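Local coordinates for protein pentafunctional AROM polypeptide (Schizosaccharomyces pombe, PDB 5SWV) that catalyses consecutive steps of the shikimate pathway, with this fragment carrying the 3-dehydroquinate dehydratase and shikimate dehydrogenase parts of the polypeptide, at residues Leu234-Lys237 against Gln238-Ala242; Met173-Asn176 against Leu177-Leu181. One frame throughout, in Å; residues are numbered along the deposited sequence.

Overall arrangement
Both contacts are helix starts in the type I 3-dehydroquinase part of the chain, whose eight parallel strands and surrounding helices make a TIM barrel. Interaction 2 comes first: it joins the end of strand 167-173 to the first turn of helix 177-193. Interaction 1 follows at the start of helix 236-245, after strand 218-220. Their centres are 20 Å apart and their nearest atoms about 11 Å apart, so the two do not touch, yet helix 208-213 packs against side chains of both. Each uses a polar N-cap residue to begin a helix, and interaction 1 also reaches toward the shikimate dehydrogenase part through Asn240.

Interaction 1. Residues Leu234-Lys237 against Gln238-Ala242; sequences LTVK and QLNEA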
# COMPACT_ATOMS: atom_id res chain seq x y z
N LEU A 234 -3.96 -19.83 3.66
CA LEU A 234 -4.96 -19.26 2.77
C LEU A 234 -4.42 -18.08 1.97
O LEU A 234 -3.48 -17.43 2.39
CB LEU A 234 -6.13 -18.77 3.62
CG LEU A 234 -6.88 -19.83 4.42
CD1 LEU A 234 -7.92 -19.20 5.34
CD2 LEU A 234 -7.54 -20.85 3.47
N THR A 235 -5.06 -17.79 0.84
CA THR A 235 -4.79 -16.58 0.09
C THR A 235 -5.62 -15.47 0.71
O THR A 235 -6.50 -15.73 1.55
CB THR A 235 -5.12 -16.72 -1.42
OG1 THR A 235 -6.52 -16.94 -1.62
CG2 THR A 235 -4.34 -17.85 -2.05
N VAL A 236 -5.34 -14.22 0.30
CA VAL A 236 -6.10 -13.06 0.78
C VAL A 236 -7.57 -13.18 0.38
O VAL A 236 -8.46 -12.89 1.19
CB VAL A 236 -5.49 -11.71 0.30
CG1 VAL A 236 -6.47 -10.55 0.44
CG2 VAL A 236 -4.24 -11.41 1.10
N LYS A 237 -7.81 -13.59 -0.85
CA LYS A 237 -9.17 -13.80 -1.33
C LYS A 237 -9.93 -14.81 -0.47
O LYS A 237 -11.06 -14.57 -0.04
CB LYS A 237 -9.15 -14.28 -2.77
CG LYS A 237 -10.52 -14.25 -3.39
CD LYS A 237 -10.49 -14.83 -4.78
CE LYS A 237 -11.79 -14.55 -5.50
NZ LYS A 237 -12.13 -15.66 -6.43
N GLN A 238 -9.29 -15.95 -0.24
CA GLN A 238 -9.86 -17.01 0.56
C GLN A 238 -10.12 -16.54 1.97
O GLN A 238 -11.15 -16.85 2.56
CB GLN A 238 -8.92 -18.21 0.60
CG GLN A 238 -8.79 -18.96 -0.72
CD GLN A 238 -7.82 -20.14 -0.60
OE1 GLN A 238 -6.64 -19.99 -0.25
NE2 GLN A 238 -8.34 -21.33 -0.88
N LEU A 239 -9.15 -15.79 2.51
CA LEU A 239 -9.23 -15.33 3.88
C LEU A 239 -10.43 -14.44 4.09
O LEU A 239 -11.12 -14.58 5.09
CB LEU A 239 -7.96 -14.58 4.29
CG LEU A 239 -7.89 -14.09 5.75
CD1 LEU A 239 -7.91 -15.23 6.75
CD2 LEU A 239 -6.65 -13.23 5.97
N ASN A 240 -10.67 -13.52 3.16
CA ASN A 240 -11.85 -12.65 3.24
C ASN A 240 -13.14 -13.45 3.02
O ASN A 240 -14.09 -13.33 3.79
CB ASN A 240 -11.76 -11.53 2.21
CG ASN A 240 -10.68 -10.52 2.53
OD1 ASN A 240 -10.42 -10.20 3.69
ND2 ASN A 240 -10.05 -9.98 1.48
N GLU A 241 -13.16 -14.27 1.98
CA GLU A 241 -14.29 -15.14 1.75
C GLU A 241 -14.70 -15.93 2.99
O GLU A 241 -15.88 -16.03 3.30
CB GLU A 241 -13.97 -16.09 0.61
CG GLU A 241 -14.09 -15.43 -0.73
CD GLU A 241 -13.67 -16.35 -1.87
OE1 GLU A 241 -12.92 -17.33 -1.62
OE2 GLU A 241 -14.09 -16.07 -3.03
N ALA A 242 -13.72 -16.47 3.70
CA ALA A 242 -13.99 -17.22 4.91
C ALA A 242 -14.54 -16.32 6.01
O ALA A 242 -15.57 -16.64 6.63
CB ALA A 242 -12.72 -17.91 5.39
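The carboxamide of Gln238 turns its oxygen back to the residues before its helix: OE1 accepts from Thr235 N at 2.9 Å, in the carbonyl plane and on a lone pair, with an almost straight N-H...O angle of 165°. The methyl CD2 of Leu234 lies over one face of this amide, 3.9 Å from Gln238 OE1. From out of the plane on the opposite side comes Thr235 OG1, a weak bond of 3.3 Å to OE1. The carboxylate of Glu241 is the other flat group; the Lys237 chain runs across one face of it, and NZ, above its plane, makes only a long salt bridge to OE2 (3.9 Å).

Thr235 is the N-cap. Its OG1 sits between the backbone N and the carbonyl carbon (chi1 65°), which points it at the first turn, where it accepts from Gln238 N at 3.2 Å. With the return bond from Thr235 N to Gln238 OE1 this completes a capping box. Threonine suits the place because a short hydroxyl reaches that amide, and glutamine because its chain, extended beyond CG, is long enough to reach back. Regular helical bonds take over at once, beginning with Leu239 N to Thr235 O at 2.8 Å.

Leucine suits position 239 because it is buried; Leu234 packs CD1 against CD1 of Leu239 at 4.2 Å, and both rest on Ile212 of helix 208-213. Val236 and Leu239 lie against Val220 of strand 218-220, and Asn240 gives its ND2 to the backbone oxygen of Leu277, tying helix 236-245 to the end of helix 266-277.

Interaction 2. Residues Met173-Asn176 against Leu177-Leu181; sequences MANN and LNDNL
Asp179 reaches back from the first turn of its helix to Asn175, where OD2 takes two hydrogen bonds. Asn175 N meets the anti lone pair of OD2 at 2.9 Å. Asn175 ND2 meets the same oxygen at 3.0 Å, nearly along its C-O bond, with OD2 lying 24° out of the Asn175 amide plane. An aspartate fits here because one carboxylate oxygen can hold both the backbone and the side-chain N-H of Asn175, whose ND2 has a second acceptor in the Gly144 oxygen.

Asn176 is the N-cap. With CG set between its backbone N and carbonyl carbon (chi1 51°), its short amide folds over the helix start and OD1 accepts from Asp179 N at 3.1 Å; that N-H is shared with Asn176 O at 3.2 Å, and both bonds are bent.

On the packed side, alanine suits position 174 because it is buried there, against Asn202 and Asn180, whose amide is held by Asn202 and Phe206. Leu177, though exposed, touches Leu209. The solvent side is looser: Asn175 is exposed, and the end of Asn178 leads away.

The arrangement is an asparagine-capped helix start following a strand, part of the beta-alpha repeat of a TIM barrel.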
# COMPACT_ATOMS: atom_id res chain seq x y z
N MET A 173 -0.02 -27.05 15.83
CA MET A 173 -0.56 -27.90 14.79
C MET A 173 -1.89 -28.41 15.31
O MET A 173 -1.97 -28.94 16.43
CB MET A 173 0.39 -29.06 14.49
CG MET A 173 -0.13 -30.07 13.44
SD MET A 173 -0.20 -29.43 11.75
CE MET A 173 1.54 -29.31 11.32
N ALA A 174 -2.94 -28.26 14.51
CA ALA A 174 -4.27 -28.67 14.93
C ALA A 174 -4.53 -30.12 14.55
O ALA A 174 -4.27 -30.50 13.41
CB ALA A 174 -5.32 -27.77 14.31
N ASN A 175 -5.06 -30.89 15.49
CA ASN A 175 -5.56 -32.26 15.22
C ASN A 175 -7.08 -32.31 14.95
O ASN A 175 -7.57 -33.27 14.35
CB ASN A 175 -5.25 -33.18 16.39
CG ASN A 175 -3.82 -33.08 16.84
OD1 ASN A 175 -2.94 -33.67 16.25
ND2 ASN A 175 -3.58 -32.32 17.89
N ASN A 176 -7.81 -31.29 15.39
CA ASN A 176 -9.27 -31.27 15.35
C ASN A 176 -9.81 -29.85 15.56
O ASN A 176 -9.06 -28.98 15.99
CB ASN A 176 -9.83 -32.22 16.41
CG ASN A 176 -9.23 -31.98 17.80
OD1 ASN A 176 -9.46 -30.95 18.43
ND2 ASN A 176 -8.49 -32.96 18.30
N LEU A 177 -11.09 -29.63 15.25
CA LEU A 177 -11.79 -28.37 15.59
C LEU A 177 -11.51 -27.88 17.03
O LEU A 177 -11.28 -26.69 17.27
CB LEU A 177 -13.30 -28.53 15.44
CG LEU A 177 -14.22 -27.54 16.22
CD1 LEU A 177 -14.25 -26.21 15.47
CD2 LEU A 177 -15.62 -28.08 16.50
N ASN A 178 -11.58 -28.80 17.98
CA ASN A 178 -11.47 -28.41 19.38
C ASN A 178 -10.17 -27.65 19.73
O ASN A 178 -10.18 -26.79 20.62
CB ASN A 178 -11.62 -29.62 20.29
CG ASN A 178 -12.13 -29.23 21.64
OD1 ASN A 178 -13.31 -28.90 21.78
ND2 ASN A 178 -11.24 -29.19 22.63
N ASP A 179 -9.08 -27.97 19.04
CA ASP A 179 -7.80 -27.28 19.21
C ASP A 179 -7.88 -25.79 18.84
O ASP A 179 -7.24 -24.97 19.47
CB ASP A 179 -6.67 -27.98 18.40
CG ASP A 179 -6.20 -29.32 19.02
OD1 ASP A 179 -6.41 -29.57 20.23
OD2 ASP A 179 -5.60 -30.13 18.28
N ASN A 180 -8.66 -25.45 17.83
CA ASN A 180 -8.88 -24.05 17.44
C ASN A 180 -9.67 -23.28 18.49
O ASN A 180 -9.41 -22.10 18.73
CB ASN A 180 -9.57 -23.96 16.07
CG ASN A 180 -8.72 -24.53 14.95
OD1 ASN A 180 -7.51 -24.34 14.92
ND2 ASN A 180 -9.34 -25.26 14.02
N LEU A 181 -10.62 -23.97 19.12
CA LEU A 181 -11.41 -23.39 20.20
C LEU A 181 -10.62 -23.21 21.49
O LEU A 181 -10.72 -22.17 22.13
CB LEU A 181 -12.66 -24.24 20.46
CG LEU A 181 -13.61 -24.41 19.27
CD1 LEU A 181 -14.86 -25.13 19.72
CD2 LEU A 181 -14.00 -23.08 18.63